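Local coordinates for periplasmic solute binding protein (Pectobacterium atrosepticum, PDB 4RY1), which probably captures a sugar in the bacterial periplasm and hands it to an ABC-type importer, as solute-binding proteins of family 1 do, at residues G160-A165 / Q221-S225; V316-L321 / L334-V340; K278-L282 / Q357-V362; F94-L99 / L111-M115. One frame throughout, in Å; residues are numbered along the deposited sequence.

Contact 1. Residues G160-A165 / Q221-S225; sequences GVAQGA and QRYFS
Residues 160-165 have no regular secondary structure; Val161 to Gly164 form a type I beta turn closed by Gly164 N to Val161 O (3.1 Å). Gly164 leaves it at phi 61°, psi -126°, a backbone shape that suits a residue without a side chain. Residues 221-225 are a short helix, with Ser225 N bonded to Gln221 O at 2.9 Å, and the closest CA atoms are those of Gly164 and Phe224, 5.0 Å apart. The contact thus seats a one-turn helix against the loop between helices 138-152 and 169-183 of the solute-binding fold. Phe224 (chi1 m) points toward the loop: Val161 CB lies over one ring face, 4.0 Å from the centroid, a CH-pi contact, and Gly164 CA, unhindered by a CB, comes within 3.6 Å of Phe224 CG. Gln221 folds back (chi1 and chi2 both m), so that its NE2 donates to Gly164 O at 3.1 Å, nearly straight, while its OE1 is bonded to Gln382. A water joins Ala165 N (3.1 Å) to Phe224 O (3.0 Å).

Contact 2. Residues V316-L321 / L334-V340; sequences VKALGL and LLEDIGV
This is apolar packing between the C-terminal ends of two successive helices, 313-319 and 329-337, with no hydrogen bond from one segment to the other. Both helices give way at a glycine of positive phi: Gly320 (phi 48°, psi -132°), whose N still reaches Val316 O at 2.9 Å, and Gly339 (phi 84°), which forms a Schellman motif, with Gly339 N to Glu336 O at 3.0 Å and a weak bond from Val340 N to Leu335 O at 2.8 Å. The nearest CA atoms, of Gly320 and Leu335, are 6.9 Å apart. Helix 313-319 also packs on helix 13-29, where Ala318 and Leu319 touch Ala22. Leu335 (m, t) is central: its CD2 lies 4.0 Å from Val316 CG1, and its CD1 lies 3.9 Å from Leu321 CD2 and 3.6 Å from Gly320 O. Branched side chains suit this filling of space; Val316 CG1 also meets Leu334 CD2 at 4.1 Å, and Leu321 CG meets Val340 CG1 at 4.0 Å. At the exposed margin, the aliphatic part of Lys317 covers apolar neighbours, CG lying 3.8 Å from Ile338 CD1.

Contact 3. Residues K278-L282 / Q357-V362; sequences KDSGL and QPESKV
Three side-chain oxygens, of Asp279, Ser280 and Ser360, each both shape their own loop and bond across to the other one. Asp279 OD2 accepts from Gly281 N at 2.9 Å, an Asx turn; Ser280 OG accepts from Leu282 N at 3.1 Å and Ser360 OG from Val362 N at 3.0 Å, two ST turns. The turns shape two irregular segments, in the loop leading into strand 284-292 and the loop between helices 346-356 and 371-385, and the same oxygens link them. Their end-to-end directions differ by 112°, and the nearest CA atoms, of Ser280 and Ser360, are 5.4 Å apart. Gly281 takes phi 70°, psi 13°, readily adopted without a side chain.

Across the interface Asp279, with chi1 t, uses both carboxylate oxygens: OD1 accepts from Lys361 N at 2.8 Å, and OD2 from Ser360 OG at a short 2.5 Å. Ser280, with chi1 p, donates its OG to Pro358 O at 2.7 Å; the small serines allow the backbones to come close. Leu282 (t, p) adds an apolar edge, its CD2 lying 3.9 Å from Gln357 CB, and both these side chains touch Phe271. Water completes the network. One molecule accepts from Ser280 N at 2.9 Å and donates to Glu359 O at 2.8 Å; another donates to Leu282 O and to Ser360 OG, each at 2.8 Å.

Contact 4. Residues F94-L99 / L111-M115; sequences FPPNAL and LPISM
Ala98, Leu111 and Pro112 cover the most surface where the short helix 96-100 packs on strand 107-123, a member of the mixed sheet of this periplasmic-binding-protein fold. Pro95 is the N-cap of the helix, and Leu99 N bonds Pro95 O at 3.2 Å. In the other segment the chain turns a corner at Ile113 (phi -78°, psi -41°), so Leu111-Pro112 and the chain from Ser114 on run in different directions. Nearest CA pairs are Ala98 with Pro112, 6.7 Å, and Leu99 with Leu111, 6.8 Å.

Ala98 points toward the strand, and its small methyl lets the helix settle close: CB lies 4.4 Å from Pro112 CG and 3.9 Å from Met115 SD, while Ala98 O is 3.5 Å from Pro112 CG. The compact ring of Pro112 also meets Leu99, CD to CD2 4.2 Å. Met115, with all three chi angles m, curls its flexible side chain back to reach the helix. Leu111 (t, p) fills the space between Leu99 and Phe94 on this side and Met306 and Leu310 of helix 299-310; its CD1 is 3.7 Å from Leu99 CD2. Phe94 offers a ring face, and Leu111 CD1 stands 3.9 Å from the centroid of the Phe94 ring, 1° off the ring normal, in a CH-pi contact.

Contacts 1 and 4 are buried, contact 2 is partly buried and contact 3 lies at the surface; the surface contact is the most polar. Contacts 2 and 4 have no hydrogen bonds between their segments, whereas contact 1 adds one hydrogen bond from a glutamine side-chain amide, and a bridging water, to its aromatic packing, and contact 3 relies mainly on hydroxyl, carboxylate and water bonds. Contacts 1 and 4 each set an aliphatic group over a phenylalanine face, yet lie on opposite sides of the chain's centre, 32 Å between centres. Strand 284-292 links two sites: contact 3 uses the loop leading into it, and contact 4 uses its neighbour 107-123. Along the chain, contact 2 falls between the two segments of contact 3.

Contact 1. Residues G160-A165 / Q221-S225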
# COMPACT_ATOMS: atom_id res chain seq x y z
N GLY A 160 -5.84 -13.09 7.39
CA GLY A 160 -4.40 -13.27 7.60
C GLY A 160 -3.71 -11.94 7.84
O GLY A 160 -4.32 -10.89 7.99
N VAL A 161 -2.39 -12.04 7.91
CA VAL A 161 -1.51 -10.92 8.13
C VAL A 161 -0.57 -10.95 6.94
O VAL A 161 0.16 -11.92 6.74
CB VAL A 161 -0.74 -11.08 9.46
CG1 VAL A 161 0.24 -9.94 9.68
CG2 VAL A 161 -1.73 -11.14 10.63
N ALA A 162 -0.63 -9.90 6.13
CA ALA A 162 -0.12 -9.90 4.77
C ALA A 162 1.39 -10.14 4.64
O ALA A 162 1.84 -10.69 3.63
CB ALA A 162 -0.51 -8.59 4.09
N GLN A 163 2.15 -9.70 5.63
CA GLN A 163 3.61 -9.90 5.65
C GLN A 163 4.05 -10.66 6.91
O GLN A 163 5.21 -10.62 7.30
CB GLN A 163 4.33 -8.56 5.46
CG GLN A 163 4.08 -7.95 4.09
CD GLN A 163 4.84 -6.66 3.82
OE1 GLN A 163 5.99 -6.51 4.19
NE2 GLN A 163 4.19 -5.73 3.12
N GLY A 164 3.10 -11.38 7.51
CA GLY A 164 3.41 -12.38 8.54
C GLY A 164 4.10 -11.78 9.75
O GLY A 164 3.60 -10.83 10.36
N ALA A 165 5.25 -12.34 10.09
CA ALA A 165 6.08 -11.90 11.22
C ALA A 165 7.16 -10.90 10.80
O ALA A 165 7.91 -10.42 11.64
CB ALA A 165 6.70 -13.08 11.92
N GLN A 221 1.56 -14.16 16.09
CA GLN A 221 2.89 -14.05 15.49
C GLN A 221 3.70 -15.35 15.60
O GLN A 221 4.65 -15.55 14.83
CB GLN A 221 3.67 -12.86 16.05
CG GLN A 221 3.08 -11.54 15.61
CD GLN A 221 3.50 -11.23 14.19
OE1 GLN A 221 4.68 -10.97 13.95
NE2 GLN A 221 2.56 -11.29 13.26
N ARG A 222 3.34 -16.21 16.55
CA ARG A 222 3.94 -17.56 16.63
C ARG A 222 3.60 -18.36 15.37
O ARG A 222 4.46 -19.00 14.75
CB ARG A 222 3.47 -18.32 17.86
CG ARG A 222 3.90 -17.71 19.20
CD ARG A 222 3.37 -18.56 20.33
NE ARG A 222 3.84 -18.23 21.66
CZ ARG A 222 4.95 -18.71 22.23
NH1 ARG A 222 5.79 -19.51 21.58
NH2 ARG A 222 5.23 -18.34 23.47
N TYR A 223 2.34 -18.26 14.96
CA TYR A 223 1.87 -18.93 13.74
C TYR A 223 2.69 -18.44 12.54
O TYR A 223 3.23 -19.22 11.78
CB TYR A 223 0.38 -18.66 13.53
CG TYR A 223 -0.22 -19.14 12.24
CD1 TYR A 223 -0.05 -18.42 11.07
CD2 TYR A 223 -1.03 -20.26 12.20
CE1 TYR A 223 -0.65 -18.81 9.88
CE2 TYR A 223 -1.63 -20.66 11.02
CZ TYR A 223 -1.43 -19.94 9.84
OH TYR A 223 -2.03 -20.30 8.65
N PHE A 224 2.77 -17.13 12.37
CA PHE A 224 3.46 -16.60 11.18
C PHE A 224 4.96 -16.90 11.22
O PHE A 224 5.56 -17.21 10.19
CB PHE A 224 3.13 -15.13 10.93
CG PHE A 224 1.73 -14.96 10.43
CD1 PHE A 224 1.41 -15.35 9.13
CD2 PHE A 224 0.72 -14.50 11.26
CE1 PHE A 224 0.10 -15.27 8.68
CE2 PHE A 224 -0.58 -14.39 10.80
CZ PHE A 224 -0.90 -14.80 9.52
N SER A 225 5.54 -16.88 12.41
CA SER A 225 6.96 -17.19 12.55
C SER A 225 7.28 -18.60 12.11
O SER A 225 8.40 -18.85 11.64
CB SER A 225 7.42 -16.97 13.98
OG SER A 225 7.39 -15.59 14.30
O HOH W 1 5.69 -14.82 8.34

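Contact 2. Residues V316-L321 / L334-V340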
# COMPACT_ATOMS: atom_id res chain seq x y z
N VAL A 316 -0.19 3.28 -22.04
CA VAL A 316 -1.27 2.85 -21.18
C VAL A 316 -1.68 1.40 -21.48
O VAL A 316 -1.85 0.59 -20.58
CB VAL A 316 -2.48 3.82 -21.29
CG1 VAL A 316 -3.71 3.23 -20.65
CG2 VAL A 316 -2.15 5.17 -20.64
N LYS A 317 -1.82 1.07 -22.76
CA LYS A 317 -2.18 -0.30 -23.12
C LYS A 317 -1.07 -1.28 -22.74
O LYS A 317 -1.32 -2.39 -22.28
CB LYS A 317 -2.53 -0.39 -24.59
CG LYS A 317 -3.88 0.24 -24.88
CD LYS A 317 -4.27 0.04 -26.33
CE LYS A 317 -3.47 0.89 -27.28
NZ LYS A 317 -3.93 0.61 -28.68
N ALA A 318 0.18 -0.85 -22.90
CA ALA A 318 1.30 -1.73 -22.56
C ALA A 318 1.30 -2.08 -21.07
O ALA A 318 1.52 -3.22 -20.69
CB ALA A 318 2.62 -1.09 -22.96
N LEU A 319 1.10 -1.06 -20.24
CA LEU A 319 1.15 -1.25 -18.79
C LEU A 319 -0.10 -1.90 -18.21
O LEU A 319 -0.04 -2.54 -17.18
CB LEU A 319 1.43 0.07 -18.08
CG LEU A 319 2.87 0.53 -18.21
CD1 LEU A 319 3.08 1.95 -17.72
CD2 LEU A 319 3.78 -0.40 -17.42
N GLY A 320 -1.22 -1.69 -18.88
CA GLY A 320 -2.50 -2.21 -18.37
C GLY A 320 -2.68 -1.90 -16.91
O GLY A 320 -2.51 -0.74 -16.48
N LEU A 321 -3.06 -2.91 -16.15
CA LEU A 321 -3.32 -2.76 -14.71
C LEU A 321 -2.14 -3.21 -13.84
O LEU A 321 -2.31 -3.37 -12.63
CB LEU A 321 -4.58 -3.54 -14.31
CG LEU A 321 -5.85 -2.97 -14.95
CD1 LEU A 321 -7.04 -3.88 -14.66
CD2 LEU A 321 -6.18 -1.58 -14.40
N LEU A 334 -9.71 4.33 -21.35
CA LEU A 334 -9.16 3.49 -22.42
C LEU A 334 -9.14 2.03 -22.05
O LEU A 334 -9.56 1.17 -22.83
CB LEU A 334 -7.77 3.96 -22.85
CG LEU A 334 -7.09 3.13 -23.92
CD1 LEU A 334 -7.89 3.06 -25.21
CD2 LEU A 334 -5.72 3.71 -24.21
N LEU A 335 -8.66 1.73 -20.86
CA LEU A 335 -8.60 0.34 -20.41
C LEU A 335 -10.00 -0.29 -20.27
O LEU A 335 -10.16 -1.48 -20.50
CB LEU A 335 -7.80 0.20 -19.12
CG LEU A 335 -6.32 0.53 -19.22
CD1 LEU A 335 -5.69 0.21 -17.87
CD2 LEU A 335 -5.62 -0.22 -20.34
N GLU A 336 -10.98 0.50 -19.86
CA GLU A 336 -12.35 0.00 -19.83
C GLU A 336 -12.88 -0.25 -21.23
O GLU A 336 -13.47 -1.30 -21.50
CB GLU A 336 -13.27 0.95 -19.10
CG GLU A 336 -14.63 0.31 -18.86
CD GLU A 336 -15.58 1.18 -18.08
OE1 GLU A 336 -15.71 2.38 -18.37
OE2 GLU A 336 -16.22 0.63 -17.17
N ASP A 337 -12.61 0.69 -22.14
CA ASP A 337 -13.10 0.57 -23.52
C ASP A 337 -12.57 -0.68 -24.23
O ASP A 337 -13.25 -1.28 -25.06
CB ASP A 337 -12.71 1.81 -24.34
CG ASP A 337 -13.47 3.07 -23.93
OD1 ASP A 337 -14.51 2.99 -23.23
OD2 ASP A 337 -13.02 4.17 -24.33
N ILE A 338 -11.33 -1.08 -23.93
CA ILE A 338 -10.72 -2.26 -24.53
C ILE A 338 -10.92 -3.53 -23.67
O ILE A 338 -10.39 -4.58 -24.01
CB ILE A 338 -9.23 -2.04 -24.92
CG1 ILE A 338 -8.33 -1.93 -23.66
CG2 ILE A 338 -9.12 -0.82 -25.83
CD1 ILE A 338 -6.85 -1.90 -24.02
N GLY A 339 -11.66 -3.40 -22.58
CA GLY A 339 -12.06 -4.52 -21.74
C GLY A 339 -11.07 -5.00 -20.69
O GLY A 339 -11.31 -6.02 -20.05
N VAL A 340 -9.95 -4.29 -20.53
CA VAL A 340 -8.96 -4.66 -19.53
C VAL A 340 -9.50 -4.39 -18.13
O VAL A 340 -9.33 -5.19 -17.22
CB VAL A 340 -7.65 -3.93 -19.82
CG1 VAL A 340 -6.66 -4.06 -18.68
CG2 VAL A 340 -7.04 -4.51 -21.07

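Contact 3. Residues K278-L282 / Q357-V362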
# COMPACT_ATOMS: atom_id res chain seq x y z
N LYS A 278 -17.81 8.25 13.20
CA LYS A 278 -17.58 9.69 13.00
C LYS A 278 -16.90 9.99 11.66
O LYS A 278 -16.95 11.11 11.13
CB LYS A 278 -16.69 10.22 14.10
CG LYS A 278 -17.22 10.01 15.51
CD LYS A 278 -16.48 10.95 16.46
CE LYS A 278 -16.66 10.63 17.94
NZ LYS A 278 -17.69 11.48 18.61
N ASP A 279 -16.24 8.97 11.15
CA ASP A 279 -15.46 9.04 9.92
C ASP A 279 -15.48 7.66 9.30
O ASP A 279 -15.62 6.67 10.00
CB ASP A 279 -14.03 9.42 10.21
CG ASP A 279 -13.26 9.79 8.96
OD1 ASP A 279 -13.47 10.91 8.44
OD2 ASP A 279 -12.45 8.98 8.48
N SER A 280 -15.34 7.60 7.98
CA SER A 280 -15.32 6.31 7.29
C SER A 280 -14.05 5.52 7.59
O SER A 280 -14.04 4.29 7.52
CB SER A 280 -15.43 6.51 5.78
OG SER A 280 -14.26 7.12 5.28
N GLY A 281 -12.96 6.23 7.89
CA GLY A 281 -11.68 5.55 8.08
C GLY A 281 -11.10 5.00 6.79
O GLY A 281 -10.15 4.23 6.83
N LEU A 282 -11.66 5.40 5.65
CA LEU A 282 -11.16 4.98 4.33
C LEU A 282 -9.73 5.44 4.18
O LEU A 282 -9.41 6.60 4.38
CB LEU A 282 -12.00 5.57 3.20
CG LEU A 282 -11.61 5.19 1.76
CD1 LEU A 282 -11.78 3.70 1.57
CD2 LEU A 282 -12.40 5.98 0.72
N GLN A 357 -17.10 4.65 -1.24
CA GLN A 357 -17.13 4.91 0.20
C GLN A 357 -17.10 6.40 0.50
O GLN A 357 -16.59 7.17 -0.30
CB GLN A 357 -15.94 4.26 0.90
CG GLN A 357 -15.89 2.76 0.74
CD GLN A 357 -17.21 2.07 1.05
OE1 GLN A 357 -17.69 2.13 2.18
NE2 GLN A 357 -17.79 1.37 0.05
N PRO A 358 -17.65 6.80 1.66
CA PRO A 358 -17.51 8.20 2.03
C PRO A 358 -16.06 8.58 2.21
O PRO A 358 -15.31 7.87 2.88
CB PRO A 358 -18.28 8.31 3.35
CG PRO A 358 -19.16 7.12 3.41
CD PRO A 358 -18.49 6.05 2.60
N GLU A 359 -15.69 9.70 1.63
CA GLU A 359 -14.35 10.26 1.81
C GLU A 359 -14.05 10.43 3.30
O GLU A 359 -14.89 10.91 4.05
CB GLU A 359 -14.26 11.62 1.13
CG GLU A 359 -12.84 12.07 0.85
CD GLU A 359 -12.78 13.24 -0.12
OE1 GLU A 359 -13.65 13.34 -1.02
OE2 GLU A 359 -11.86 14.07 0.01
N SER A 360 -12.84 10.05 3.70
CA SER A 360 -12.38 10.29 5.08
C SER A 360 -11.97 11.74 5.23
O SER A 360 -11.45 12.34 4.30
CB SER A 360 -11.18 9.41 5.44
OG SER A 360 -10.72 9.68 6.77
N LYS A 361 -12.18 12.27 6.42
CA LYS A 361 -11.72 13.61 6.81
C LYS A 361 -10.51 13.55 7.71
O LYS A 361 -10.05 14.57 8.24
CB LYS A 361 -12.83 14.34 7.54
CG LYS A 361 -13.95 14.63 6.59
CD LYS A 361 -15.27 14.61 7.30
CE LYS A 361 -16.35 15.28 6.49
NZ LYS A 361 -17.36 14.31 5.99
N VAL A 362 -9.98 12.33 7.86
CA VAL A 362 -8.87 12.10 8.77
C VAL A 362 -7.66 11.74 7.90
O VAL A 362 -7.62 10.68 7.27
CB VAL A 362 -9.18 10.97 9.77
CG1 VAL A 362 -8.02 10.74 10.72
CG2 VAL A 362 -10.44 11.29 10.57
O HOH W 2 -16.02 9.91 6.42
O HOH W 3 -8.68 7.73 6.80

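Contact 4. Residues F94-L99 / L111-M115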
# COMPACT_ATOMS: atom_id res chain seq x y z
N PHE A 94 -4.74 14.97 -14.33
CA PHE A 94 -4.69 14.18 -13.10
C PHE A 94 -5.56 14.80 -12.01
O PHE A 94 -5.69 16.02 -11.95
CB PHE A 94 -3.25 14.00 -12.61
CG PHE A 94 -2.43 13.15 -13.53
CD1 PHE A 94 -1.82 13.71 -14.63
CD2 PHE A 94 -2.30 11.78 -13.32
CE1 PHE A 94 -1.09 12.95 -15.50
CE2 PHE A 94 -1.55 11.01 -14.21
CZ PHE A 94 -0.94 11.60 -15.29
N PRO A 95 -6.14 13.97 -11.16
CA PRO A 95 -7.00 14.53 -10.13
C PRO A 95 -6.19 15.47 -9.23
O PRO A 95 -5.10 15.10 -8.79
CB PRO A 95 -7.47 13.30 -9.37
CG PRO A 95 -7.36 12.18 -10.35
CD PRO A 95 -6.14 12.50 -11.15
N PRO A 96 -6.68 16.69 -9.00
CA PRO A 96 -5.91 17.60 -8.15
C PRO A 96 -5.54 17.03 -6.79
O PRO A 96 -4.44 17.28 -6.28
CB PRO A 96 -6.85 18.79 -7.97
CG PRO A 96 -7.68 18.79 -9.21
CD PRO A 96 -7.83 17.36 -9.63
N ASN A 97 -6.47 16.29 -6.19
CA ASN A 97 -6.20 15.67 -4.90
C ASN A 97 -5.01 14.69 -4.97
O ASN A 97 -4.23 14.60 -4.03
CB ASN A 97 -7.44 14.94 -4.35
CG ASN A 97 -8.50 15.91 -3.84
OD1 ASN A 97 -8.27 17.12 -3.75
ND2 ASN A 97 -9.68 15.37 -3.49
N ALA A 98 -4.87 13.99 -6.10
CA ALA A 98 -3.77 13.06 -6.28
C ALA A 98 -2.43 13.81 -6.33
O ALA A 98 -1.46 13.43 -5.66
CB ALA A 98 -3.98 12.23 -7.55
N LEU A 99 -2.38 14.89 -7.10
CA LEU A 99 -1.16 15.71 -7.18
C LEU A 99 -0.77 16.34 -5.84
O LEU A 99 0.41 16.42 -5.51
CB LEU A 99 -1.30 16.80 -8.24
CG LEU A 99 -1.56 16.28 -9.64
CD1 LEU A 99 -1.53 17.44 -10.63
CD2 LEU A 99 -0.53 15.22 -10.03
N LEU A 111 4.82 11.97 -9.63
CA LEU A 111 3.53 11.89 -10.29
C LEU A 111 2.88 10.54 -9.89
O LEU A 111 3.42 9.47 -10.20
CB LEU A 111 3.70 11.94 -11.80
CG LEU A 111 2.45 11.95 -12.67
CD1 LEU A 111 1.44 13.02 -12.22
CD2 LEU A 111 2.88 12.16 -14.12
N PRO A 112 1.75 10.57 -9.18
CA PRO A 112 1.13 9.30 -8.85
C PRO A 112 0.80 8.44 -10.05
O PRO A 112 0.20 8.92 -11.01
CB PRO A 112 -0.14 9.71 -8.11
CG PRO A 112 0.27 10.99 -7.46
CD PRO A 112 1.07 11.69 -8.52
N ILE A 113 1.20 7.18 -9.98
CA ILE A 113 0.94 6.24 -11.08
C ILE A 113 -0.51 5.75 -11.02
O ILE A 113 -1.18 5.60 -12.05
CB ILE A 113 1.92 5.07 -11.02
CG1 ILE A 113 3.35 5.60 -11.20
CG2 ILE A 113 1.61 4.04 -12.10
CD1 ILE A 113 4.41 4.61 -10.75
N SER A 114 -0.95 5.49 -9.80
CA SER A 114 -2.32 5.12 -9.46
C SER A 114 -2.53 5.49 -8.01
O SER A 114 -1.58 5.56 -7.21
CB SER A 114 -2.57 3.64 -9.67
OG SER A 114 -1.75 2.87 -8.86
N MET A 115 -3.79 5.70 -7.65
CA MET A 115 -4.22 5.78 -6.27
C MET A 115 -4.62 4.39 -5.86
O MET A 115 -5.03 3.57 -6.70
CB MET A 115 -5.35 6.81 -6.10
CG MET A 115 -4.91 8.26 -6.38
SD MET A 115 -3.51 8.97 -5.38
CE MET A 115 -4.37 9.02 -3.81